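Local coordinates for glycosylation Associate Protein 1 (Streptococcus agalactiae serotype V, PDB 6OYC) that probably takes part, as a component of the accessory Sec system with a GT-B-like fold, in the glycosylation and secretion of serine-rich adhesins, at residues A[2-7]-A[36-41]; A[230-235]-A[251-256]; A[263-268]-A[287-292]; A[276-281]-A[295-300]. All coordinates share one frame; numbering follows the deposited sequence.

Contact 1: residues A[2-7]-A[36-41]; sequences FHFIPS and NQMKMF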
# COMPACT_ATOMS: atom_id res chain seq x y z
N PHE A 2 5.65 10.54 -19.96
CA PHE A 2 4.95 10.90 -18.72
C PHE A 2 5.80 10.53 -17.52
O PHE A 2 6.19 9.37 -17.35
CB PHE A 2 3.60 10.20 -18.64
CG PHE A 2 2.63 10.63 -19.70
CD1 PHE A 2 1.78 11.71 -19.49
CD2 PHE A 2 2.58 9.97 -20.92
CE1 PHE A 2 0.90 12.12 -20.48
CE2 PHE A 2 1.70 10.37 -21.91
CZ PHE A 2 0.85 11.44 -21.69
N HIS A 3 6.06 11.53 -16.66
CA HIS A 3 6.85 11.34 -15.44
C HIS A 3 5.91 11.29 -14.25
O HIS A 3 5.24 12.28 -13.93
CB HIS A 3 7.86 12.47 -15.28
CG HIS A 3 8.63 12.76 -16.53
ND1 HIS A 3 9.93 12.33 -16.72
CD2 HIS A 3 8.28 13.42 -17.66
CE1 HIS A 3 10.35 12.73 -17.91
NE2 HIS A 3 9.37 13.38 -18.50
N PHE A 4 5.86 10.13 -13.58
CA PHE A 4 5.00 9.95 -12.42
C PHE A 4 5.80 10.23 -11.16
O PHE A 4 6.91 9.71 -10.99
CB PHE A 4 4.42 8.53 -12.36
CG PHE A 4 3.30 8.28 -13.33
CD1 PHE A 4 3.56 7.88 -14.64
CD2 PHE A 4 1.98 8.43 -12.94
CE1 PHE A 4 2.53 7.63 -15.54
CE2 PHE A 4 0.94 8.19 -13.83
CZ PHE A 4 1.22 7.79 -15.13
N ILE A 5 5.26 11.05 -10.27
CA ILE A 5 5.92 11.28 -8.99
C ILE A 5 5.00 10.73 -7.90
O ILE A 5 3.94 11.32 -7.65
CB ILE A 5 6.23 12.76 -8.77
CG1 ILE A 5 7.13 13.27 -9.91
CG2 ILE A 5 6.86 12.95 -7.40
CD1 ILE A 5 7.62 14.67 -9.71
N PRO A 6 5.36 9.63 -7.24
CA PRO A 6 4.49 9.02 -6.22
C PRO A 6 4.64 9.71 -4.87
O PRO A 6 5.51 10.55 -4.66
CB PRO A 6 5.01 7.57 -6.15
CG PRO A 6 6.48 7.72 -6.39
CD PRO A 6 6.64 8.89 -7.38
N SER A 7 3.77 9.30 -3.95
CA SER A 7 3.83 9.70 -2.54
C SER A 7 3.94 8.43 -1.71
O SER A 7 2.96 8.01 -1.07
CB SER A 7 2.60 10.53 -2.11
OG SER A 7 2.66 11.81 -2.69
N ASN A 36 -2.36 2.73 -9.83
CA ASN A 36 -3.50 2.61 -10.71
C ASN A 36 -3.26 3.36 -12.02
O ASN A 36 -3.53 2.84 -13.11
CB ASN A 36 -4.74 3.13 -9.99
CG ASN A 36 -5.89 3.36 -10.91
OD1 ASN A 36 -5.98 4.42 -11.55
ND2 ASN A 36 -6.76 2.37 -11.03
N GLN A 37 -2.70 4.58 -11.93
CA GLN A 37 -2.53 5.41 -13.12
C GLN A 37 -1.39 4.90 -13.99
O GLN A 37 -1.48 4.95 -15.22
CB GLN A 37 -2.30 6.87 -12.72
CG GLN A 37 -3.57 7.51 -12.19
CD GLN A 37 -3.33 8.69 -11.28
OE1 GLN A 37 -2.26 9.31 -11.30
NE2 GLN A 37 -4.33 9.03 -10.47
N MET A 38 -0.30 4.43 -13.39
CA MET A 38 0.78 3.95 -14.25
C MET A 38 0.39 2.69 -14.99
O MET A 38 0.82 2.48 -16.13
CB MET A 38 2.04 3.70 -13.46
CG MET A 38 3.19 3.29 -14.36
SD MET A 38 4.74 3.89 -13.69
CE MET A 38 4.18 4.05 -12.00
N LYS A 39 -0.42 1.83 -14.36
CA LYS A 39 -0.89 0.62 -15.02
C LYS A 39 -1.71 0.97 -16.26
O LYS A 39 -1.50 0.39 -17.33
CB LYS A 39 -1.72 -0.23 -14.06
CG LYS A 39 -0.91 -1.01 -13.01
CD LYS A 39 -0.64 -2.46 -13.44
CE LYS A 39 0.46 -2.53 -14.50
NZ LYS A 39 1.14 -3.84 -14.61
N MET A 40 -2.64 1.92 -16.14
CA MET A 40 -3.51 2.23 -17.26
C MET A 40 -2.79 3.00 -18.35
O MET A 40 -3.12 2.85 -19.54
CB MET A 40 -4.74 2.99 -16.79
CG MET A 40 -4.47 4.29 -16.10
SD MET A 40 -5.86 5.40 -16.39
CE MET A 40 -6.97 4.99 -15.08
N PHE A 41 -1.79 3.82 -17.99
CA PHE A 41 -0.96 4.39 -19.04
C PHE A 41 -0.16 3.30 -19.74
O PHE A 41 0.08 3.40 -20.95
CB PHE A 41 -0.03 5.47 -18.47
CG PHE A 41 -0.69 6.80 -18.36
CD1 PHE A 41 -1.76 6.99 -17.50
CD2 PHE A 41 -0.29 7.86 -19.16
CE1 PHE A 41 -2.39 8.21 -17.42
CE2 PHE A 41 -0.92 9.09 -19.08
CZ PHE A 41 -1.97 9.27 -18.20
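In Phe41 (chi1 -84°), as in Phe2 and Phe4, the first torsion sets CG beside the backbone N and anti to the carbonyl carbon, and from there the three rings meet as an aromatic cluster between strand 2-5 and helix 33-43. The helix runs nearly antiparallel to the strand, with the axes of the short segments 10.2 Å apart. Phe41 sits in the middle and plays both parts of an edge-to-face contact. Its CE2 points at the centre of one face of Phe2, so that all six Phe2 ring carbons lie at similar distances, the nearest, CD1 and CE1, at 3.8 Å; the planes are 69° apart. Phe41 in turn offers a face to Phe4, whose CZ stands above it toward the rim, 3.9 Å from Phe41 CG, with planes at 85°. Phe4 meets the helix through several atoms: CE2 lies 3.7 Å from Gln37 CB, Met38 CA lies over one face, and Met38 SD makes an oblique Met-aromatic contact, 4.9 Å from the ring centroid. The amide of Gln37 is used elsewhere, its NE2 bonding to Ser254 OG. Ile231 of the adjoining strand also packs on Phe2 and Phe4, while Val507 of helix 505-512 reaches Phe41. Helix and strand are joined here by dispersion and the weak electrostatics of ring C-H groups directed at pi faces, in a largely buried apolar layer.

Contact 2: residues A[230-235]-A[251-256]; sequences IIVSFN and LILSVF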
# COMPACT_ATOMS: atom_id res chain seq x y z
N ILE A 230 4.18 15.88 -16.45
CA ILE A 230 4.49 15.40 -15.12
C ILE A 230 3.17 15.13 -14.43
O ILE A 230 2.29 16.01 -14.38
CB ILE A 230 5.33 16.42 -14.34
CG1 ILE A 230 6.64 16.68 -15.07
CG2 ILE A 230 5.62 15.91 -12.95
CD1 ILE A 230 7.49 17.69 -14.38
N ILE A 231 3.00 13.91 -13.92
CA ILE A 231 1.82 13.55 -13.15
C ILE A 231 2.25 13.44 -11.70
O ILE A 231 3.09 12.60 -11.36
CB ILE A 231 1.18 12.26 -13.67
CG1 ILE A 231 0.76 12.46 -15.14
CG2 ILE A 231 -0.02 11.90 -12.80
CD1 ILE A 231 0.53 11.21 -15.96
N VAL A 232 1.71 14.32 -10.86
CA VAL A 232 2.17 14.49 -9.49
C VAL A 232 1.11 13.95 -8.54
O VAL A 232 -0.05 14.37 -8.56
CB VAL A 232 2.46 15.96 -9.16
CG1 VAL A 232 2.90 16.10 -7.69
CG2 VAL A 232 3.53 16.51 -10.11
N SER A 233 1.53 13.01 -7.70
CA SER A 233 0.77 12.65 -6.52
C SER A 233 0.66 13.86 -5.59
O SER A 233 1.67 14.35 -5.08
CB SER A 233 1.50 11.50 -5.82
OG SER A 233 0.61 10.69 -5.10
N PHE A 234 -0.56 14.37 -5.38
CA PHE A 234 -0.71 15.59 -4.58
C PHE A 234 -0.23 15.37 -3.15
O PHE A 234 -0.76 14.53 -2.43
CB PHE A 234 -2.17 16.06 -4.57
CG PHE A 234 -2.37 17.42 -3.91
CD1 PHE A 234 -2.30 17.56 -2.53
CD2 PHE A 234 -2.62 18.54 -4.68
CE1 PHE A 234 -2.49 18.80 -1.94
CE2 PHE A 234 -2.80 19.78 -4.09
CZ PHE A 234 -2.74 19.91 -2.71
N ASN A 235 0.75 16.16 -2.72
CA ASN A 235 1.27 16.05 -1.37
C ASN A 235 1.94 17.35 -0.97
O ASN A 235 2.81 17.86 -1.69
CB ASN A 235 2.27 14.88 -1.28
CG ASN A 235 2.40 14.35 0.12
OD1 ASN A 235 2.50 15.12 1.07
ND2 ASN A 235 2.38 13.03 0.26
N LEU A 251 1.32 19.50 -16.65
CA LEU A 251 1.20 19.09 -15.27
C LEU A 251 -0.20 18.54 -15.02
O LEU A 251 -1.19 19.19 -15.38
CB LEU A 251 1.49 20.26 -14.33
CG LEU A 251 1.30 20.02 -12.83
CD1 LEU A 251 2.25 18.94 -12.32
CD2 LEU A 251 1.51 21.31 -12.07
N ILE A 252 -0.27 17.36 -14.41
CA ILE A 252 -1.51 16.78 -13.90
C ILE A 252 -1.35 16.52 -12.40
O ILE A 252 -0.38 15.86 -11.98
CB ILE A 252 -1.88 15.48 -14.64
CG1 ILE A 252 -2.18 15.76 -16.12
CG2 ILE A 252 -3.09 14.81 -13.99
CD1 ILE A 252 -2.08 14.52 -16.97
N LEU A 253 -2.28 17.02 -11.61
CA LEU A 253 -2.30 16.78 -10.17
C LEU A 253 -3.25 15.64 -9.87
O LEU A 253 -4.40 15.64 -10.33
CB LEU A 253 -2.74 18.03 -9.42
CG LEU A 253 -1.71 19.13 -9.21
CD1 LEU A 253 -2.36 20.33 -8.49
CD2 LEU A 253 -0.55 18.57 -8.39
N SER A 254 -2.80 14.67 -9.07
CA SER A 254 -3.64 13.52 -8.70
C SER A 254 -4.01 13.61 -7.22
O SER A 254 -3.13 13.62 -6.35
CB SER A 254 -2.93 12.19 -8.99
OG SER A 254 -3.77 11.10 -8.62
N VAL A 255 -5.30 13.66 -6.95
CA VAL A 255 -5.84 13.78 -5.60
C VAL A 255 -6.41 12.41 -5.21
O VAL A 255 -7.26 11.86 -5.91
CB VAL A 255 -6.91 14.89 -5.53
CG1 VAL A 255 -7.71 14.81 -4.22
CG2 VAL A 255 -6.28 16.25 -5.71
N PHE A 256 -5.95 11.88 -4.07
CA PHE A 256 -6.32 10.54 -3.63
C PHE A 256 -6.84 10.62 -2.20
O PHE A 256 -6.10 11.00 -1.28
CB PHE A 256 -5.12 9.59 -3.71
CG PHE A 256 -5.47 8.15 -3.53
CD1 PHE A 256 -6.44 7.55 -4.33
CD2 PHE A 256 -4.83 7.38 -2.56
CE1 PHE A 256 -6.76 6.20 -4.17
CE2 PHE A 256 -5.16 6.02 -2.38
CZ PHE A 256 -6.12 5.44 -3.19
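Ile230 to Ser233 pair in parallel with Leu251 to Ser254, residue for residue, as the two strands of a beta-alpha-beta unit whose connection carries helix 239-242, in the central part of a parallel, Rossmann-like sheet. The backbone supplies the polar interactions. Ile252 uses both its N-H and its C=O toward the other strand, N to Ile230 O and O from Val232 N, the latter at 2.8 Å and almost straight (174°). Ser254 does the same with Val232 O and Phe234 N, which carries the ladder one residue beyond strand 229-233. A CA-H...O contact from Leu251 CA to Ile230 O, 3.4 Å, supplements these bonds.

Apolar packing differs between the two faces. On one, Ile231 and Ile252 lie side by side and point the same way, CG1 of the first 4.0 Å from CD1 of the second; Ser254 OG, on this face too, bonds to Asp33 and Gln37 of helix 33-43. On the other, Val232 is flanked by two leucines, with CB 4.1 Å from Leu253 CD2. Beyond the strand end, Phe234 presents its ring edge to Leu253 CD1. The tightest apolar approach belongs to Leu251, whose CG is anti to the backbone N (chi1 176°) and whose CD1 lies 3.5 Å from Val232 CG2.

Contact 3: residues A[263-268]-A[287-292]; sequences HNVLED and AQLKEK. With SO4 (sulfate ion), chain J.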
# COMPACT_ATOMS: atom_id res chain seq x y z
N HIS A 263 -9.73 19.73 2.33
CA HIS A 263 -9.51 21.11 2.71
C HIS A 263 -8.12 21.58 2.29
O HIS A 263 -7.96 22.69 1.77
CB HIS A 263 -9.69 21.29 4.22
CG HIS A 263 -9.20 22.62 4.73
ND1 HIS A 263 -9.94 23.78 4.63
CD2 HIS A 263 -8.02 22.98 5.29
CE1 HIS A 263 -9.26 24.78 5.14
NE2 HIS A 263 -8.08 24.32 5.55
N ASN A 264 -7.10 20.74 2.51
CA ASN A 264 -5.75 21.11 2.12
C ASN A 264 -5.63 21.24 0.61
O ASN A 264 -4.94 22.14 0.11
CB ASN A 264 -4.74 20.08 2.62
CG ASN A 264 -4.49 20.19 4.11
OD1 ASN A 264 -5.03 21.08 4.78
ND2 ASN A 264 -3.65 19.31 4.63
N VAL A 265 -6.29 20.36 -0.14
CA VAL A 265 -6.29 20.50 -1.59
C VAL A 265 -6.93 21.83 -1.99
O VAL A 265 -6.33 22.65 -2.68
CB VAL A 265 -7.01 19.31 -2.25
CG1 VAL A 265 -7.11 19.55 -3.75
CG2 VAL A 265 -6.26 18.01 -1.94
N LEU A 266 -8.17 22.06 -1.53
CA LEU A 266 -8.93 23.23 -1.95
C LEU A 266 -8.32 24.53 -1.49
O LEU A 266 -8.72 25.59 -1.98
CB LEU A 266 -10.35 23.16 -1.42
CG LEU A 266 -11.10 21.94 -1.93
CD1 LEU A 266 -12.23 21.58 -0.98
CD2 LEU A 266 -11.60 22.28 -3.32
N GLU A 267 -7.36 24.49 -0.56
CA GLU A 267 -6.71 25.69 -0.09
C GLU A 267 -5.47 26.04 -0.90
O GLU A 267 -5.07 27.22 -0.92
CB GLU A 267 -6.37 25.51 1.40
CG GLU A 267 -5.18 26.27 1.91
CD GLU A 267 -4.88 25.98 3.38
OE1 GLU A 267 -4.47 24.83 3.69
OE2 GLU A 267 -5.04 26.91 4.22
N ASP A 268 -4.88 25.07 -1.59
CA ASP A 268 -3.60 25.27 -2.28
C ASP A 268 -3.85 25.79 -3.69
O ASP A 268 -3.58 25.13 -4.70
CB ASP A 268 -2.81 23.97 -2.29
CG ASP A 268 -1.40 24.15 -2.83
OD1 ASP A 268 -1.08 25.26 -3.33
OD2 ASP A 268 -0.61 23.19 -2.77
N ALA A 287 -16.38 17.14 -7.30
CA ALA A 287 -17.38 18.20 -7.34
C ALA A 287 -16.91 19.42 -6.57
O ALA A 287 -17.04 20.55 -7.06
CB ALA A 287 -18.70 17.68 -6.78
N GLN A 288 -16.37 19.23 -5.36
CA GLN A 288 -15.81 20.37 -4.65
C GLN A 288 -14.74 21.06 -5.48
O GLN A 288 -14.70 22.29 -5.56
CB GLN A 288 -15.22 19.94 -3.31
CG GLN A 288 -16.22 19.52 -2.24
CD GLN A 288 -15.51 19.07 -0.98
OE1 GLN A 288 -15.18 17.89 -0.83
NE2 GLN A 288 -15.24 20.00 -0.07
N LEU A 289 -13.85 20.29 -6.10
CA LEU A 289 -12.80 20.88 -6.93
C LEU A 289 -13.40 21.68 -8.08
O LEU A 289 -13.08 22.86 -8.25
CB LEU A 289 -11.88 19.79 -7.46
CG LEU A 289 -10.80 19.37 -6.47
CD1 LEU A 289 -10.15 18.09 -6.93
CD2 LEU A 289 -9.77 20.49 -6.34
N LYS A 290 -14.27 21.05 -8.87
CA LYS A 290 -14.94 21.75 -9.97
C LYS A 290 -15.67 22.99 -9.49
O LYS A 290 -15.75 23.99 -10.21
CB LYS A 290 -15.92 20.80 -10.66
CG LYS A 290 -15.30 19.82 -11.64
CD LYS A 290 -14.91 20.48 -12.97
CE LYS A 290 -14.93 19.46 -14.13
NZ LYS A 290 -14.24 19.95 -15.37
N GLU A 291 -16.21 22.95 -8.27
CA GLU A 291 -16.86 24.13 -7.70
C GLU A 291 -15.86 25.26 -7.51
O GLU A 291 -16.17 26.42 -7.83
CB GLU A 291 -17.50 23.76 -6.36
CG GLU A 291 -18.25 24.87 -5.64
CD GLU A 291 -19.27 24.32 -4.64
OE1 GLU A 291 -20.38 24.89 -4.52
OE2 GLU A 291 -18.97 23.30 -3.97
N LYS A 292 -14.66 24.96 -7.02
CA LYS A 292 -13.78 26.03 -6.58
C LYS A 292 -12.83 26.52 -7.65
O LYS A 292 -12.43 27.68 -7.61
CB LYS A 292 -12.98 25.60 -5.34
CG LYS A 292 -12.33 26.80 -4.62
CD LYS A 292 -11.81 26.42 -3.24
CE LYS A 292 -11.21 27.62 -2.51
NZ LYS A 292 -10.71 27.27 -1.13
S SO4 J . -2.00 16.94 1.89
O1 SO4 J . -0.99 16.86 0.84
O2 SO4 J . -2.12 18.30 2.40
O3 SO4 J . -3.31 16.52 1.35
O4 SO4 J . -1.64 16.01 2.98
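The carbonyl oxygen of Leu266 receives a hydrogen bond from Lys292 NZ at 2.7 Å, which ties helix 262-267 to helix 283-292. The ammonium group lies above the carbonyl plane, 50° out of it. Lys292 gets there fully extended: CG is anti to the backbone N (chi1 -165°), and the outstretched chain brings CD to 4.0 Å from Leu266 CB. A positive charge beside a carbonyl in the last turn of a helix would be favoured by the helix dipole.

Leu266 is the main apolar side chain between the helices. Its CD1 meets the amide of Gln288, 3.5 Å from NE2, the two side chains crossing at about a right angle. Its CD2 lies 4.0 Å from Leu289 CD2, and that same Leu289 methyl touches Val265 CG1 at 3.8 Å. Leu289 continues inward to Leu272 and Val297, whereas Gln288 and Lys292 lie toward the solvent side. On the far flank, Asn264 ND2 binds a sulfate, probably from the crystallisation liquor, through its O2 at 2.9 Å; Gln236, Asn260 and Asn261 complete its site. With axes only 21° from parallel, 10.5 Å apart, the pair is typical of neighbouring helices layered on one face of a parallel sheet in a Rossmann-like alpha/beta domain.

Contact 4: residues A[276-281]-A[295-300]; sequences DAIICD and KPVVHV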
# COMPACT_ATOMS: atom_id res chain seq x y z
N ASP A 276 -2.62 21.51 -15.52
CA ASP A 276 -3.38 21.44 -16.76
C ASP A 276 -4.62 20.56 -16.62
O ASP A 276 -5.59 20.77 -17.35
CB ASP A 276 -2.49 20.94 -17.91
CG ASP A 276 -1.32 21.88 -18.19
OD1 ASP A 276 -1.55 22.96 -18.79
OD2 ASP A 276 -0.17 21.56 -17.79
N ALA A 277 -4.60 19.59 -15.69
CA ALA A 277 -5.77 18.78 -15.36
C ALA A 277 -5.60 18.21 -13.96
O ALA A 277 -4.48 18.10 -13.44
CB ALA A 277 -6.00 17.65 -16.38
N ILE A 278 -6.73 17.85 -13.35
CA ILE A 278 -6.75 17.24 -12.03
C ILE A 278 -7.47 15.91 -12.13
O ILE A 278 -8.52 15.81 -12.77
CB ILE A 278 -7.42 18.15 -10.99
CG1 ILE A 278 -6.64 19.46 -10.85
CG2 ILE A 278 -7.50 17.45 -9.65
CD1 ILE A 278 -7.45 20.61 -10.32
N ILE A 279 -6.89 14.88 -11.53
CA ILE A 279 -7.49 13.56 -11.37
C ILE A 279 -7.86 13.37 -9.91
O ILE A 279 -7.08 13.72 -9.02
CB ILE A 279 -6.53 12.43 -11.79
CG1 ILE A 279 -6.15 12.49 -13.26
CG2 ILE A 279 -7.15 11.06 -11.45
CD1 ILE A 279 -4.94 11.64 -13.56
N CYS A 280 -9.03 12.77 -9.66
CA CYS A 280 -9.20 12.20 -8.33
C CYS A 280 -10.04 10.93 -8.38
O CYS A 280 -10.72 10.63 -9.37
CB CYS A 280 -9.82 13.19 -7.34
SG CYS A 280 -11.26 13.95 -7.96
N ASP A 281 -9.95 10.18 -7.29
CA ASP A 281 -10.66 8.92 -7.15
C ASP A 281 -12.10 9.09 -6.68
O ASP A 281 -12.86 8.12 -6.71
CB ASP A 281 -9.90 8.01 -6.16
CG ASP A 281 -9.80 8.60 -4.77
OD1 ASP A 281 -9.50 9.80 -4.63
OD2 ASP A 281 -10.05 7.87 -3.79
N LYS A 295 -10.76 24.15 -13.73
CA LYS A 295 -9.77 23.23 -14.27
C LYS A 295 -10.50 21.96 -14.67
O LYS A 295 -11.49 21.58 -14.03
CB LYS A 295 -8.67 22.88 -13.25
CG LYS A 295 -7.69 23.99 -12.94
CD LYS A 295 -6.80 24.30 -14.12
CE LYS A 295 -5.83 25.41 -13.75
NZ LYS A 295 -4.81 25.67 -14.80
N PRO A 296 -10.03 21.28 -15.71
CA PRO A 296 -10.55 19.93 -15.97
C PRO A 296 -10.28 19.04 -14.76
O PRO A 296 -9.15 18.91 -14.29
CB PRO A 296 -9.76 19.48 -17.21
CG PRO A 296 -9.09 20.74 -17.75
CD PRO A 296 -8.92 21.66 -16.59
N VAL A 297 -11.35 18.46 -14.23
CA VAL A 297 -11.28 17.51 -13.12
C VAL A 297 -11.83 16.19 -13.67
O VAL A 297 -13.01 16.12 -14.02
CB VAL A 297 -12.10 17.98 -11.90
CG1 VAL A 297 -12.10 16.95 -10.80
CG2 VAL A 297 -11.58 19.33 -11.37
N VAL A 298 -10.98 15.17 -13.77
CA VAL A 298 -11.38 13.89 -14.33
C VAL A 298 -11.44 12.85 -13.22
O VAL A 298 -10.47 12.67 -12.46
CB VAL A 298 -10.44 13.44 -15.46
CG1 VAL A 298 -10.88 12.04 -15.95
CG2 VAL A 298 -10.43 14.45 -16.59
N HIS A 299 -12.57 12.15 -13.13
CA HIS A 299 -12.76 11.12 -12.12
C HIS A 299 -12.15 9.82 -12.61
O HIS A 299 -12.43 9.36 -13.72
CB HIS A 299 -14.26 10.96 -11.82
CG HIS A 299 -14.60 9.73 -11.04
ND1 HIS A 299 -14.17 9.53 -9.74
CD2 HIS A 299 -15.36 8.65 -11.36
CE1 HIS A 299 -14.64 8.37 -9.30
NE2 HIS A 299 -15.37 7.82 -10.26
N VAL A 300 -11.27 9.24 -11.79
CA VAL A 300 -10.60 7.99 -12.11
C VAL A 300 -10.82 7.04 -10.94
O VAL A 300 -10.20 7.20 -9.89
CB VAL A 300 -9.10 8.18 -12.39
CG1 VAL A 300 -8.37 6.84 -12.48
CG2 VAL A 300 -8.88 9.00 -13.69
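Ile278 and Cys280 share four backbone hydrogen bonds with Pro296, Val298 and Val300, forming the parallel ladder of a beta-alpha-beta unit in which helix 283-292 connects strand 277-280 to strand 297-299, the last of the sheet within this chain. Ile278 and Cys280 each use both N-H and C=O toward the 295-300 segment, while Ala277 and Ile279 bond to strand 250-255: Ile278 N bonds to Pro296 O and its O accepts from Val298 N at 2.7 Å, while Cys280 N bonds to Val298 O and its O accepts from Val300 N. The bond from Cys280 N to Val298 O is the longest, 3.2 Å, whereas that from Val300 N is almost straight (175°). Pro296 has no N-H to give, but its ring carbon CG lies 3.5 Å from Asp276 O. Val298 is likewise bonded through both N and O.

The charged side chains find their partners elsewhere. Asp276 OD2 accepts from Leu251 N, Asp281 OD2 bonds to Ser257 OG, and Lys295, bent at its second torsion (chi2 -69°), gives NZ to the carbonyls of Ser273 and Ala275. Its CB packs on Ile278 CD1. On the opposite face of the sheet from Ile278 and Cys280, Ile279 CG2 and Val300 CG2 meet at 3.5 Å, under helix 505-512. At the far end the edge of the His299 ring comes up to a carbonyl, CE1 lying 3.2 Å from Asp281 O.

Contacts 1, 2 and 4 share one seven-stranded parallel sheet, in which strands 2-5, 229-233, 250-255, 277-280 and 297-299 follow one another. Contact 2 is central: its centre lies about 9 Å from those of contacts 1 and 4, joined to them by backbone bonds such as His3 with Ile231 and Ile279 with Val255. Contact 1 brings helix 33-43 onto one face. Contact 3 packs two helices on the other, its centre about 12 Å from that of contact 4 and about 14 Å from that of contact 2, its segments alternating with those of contact 4 along the chain. All lie in one Rossmann-like domain, consistent with the GT-B clan, assembled from an N-terminal portion, the 229-299 region and helix 505-512.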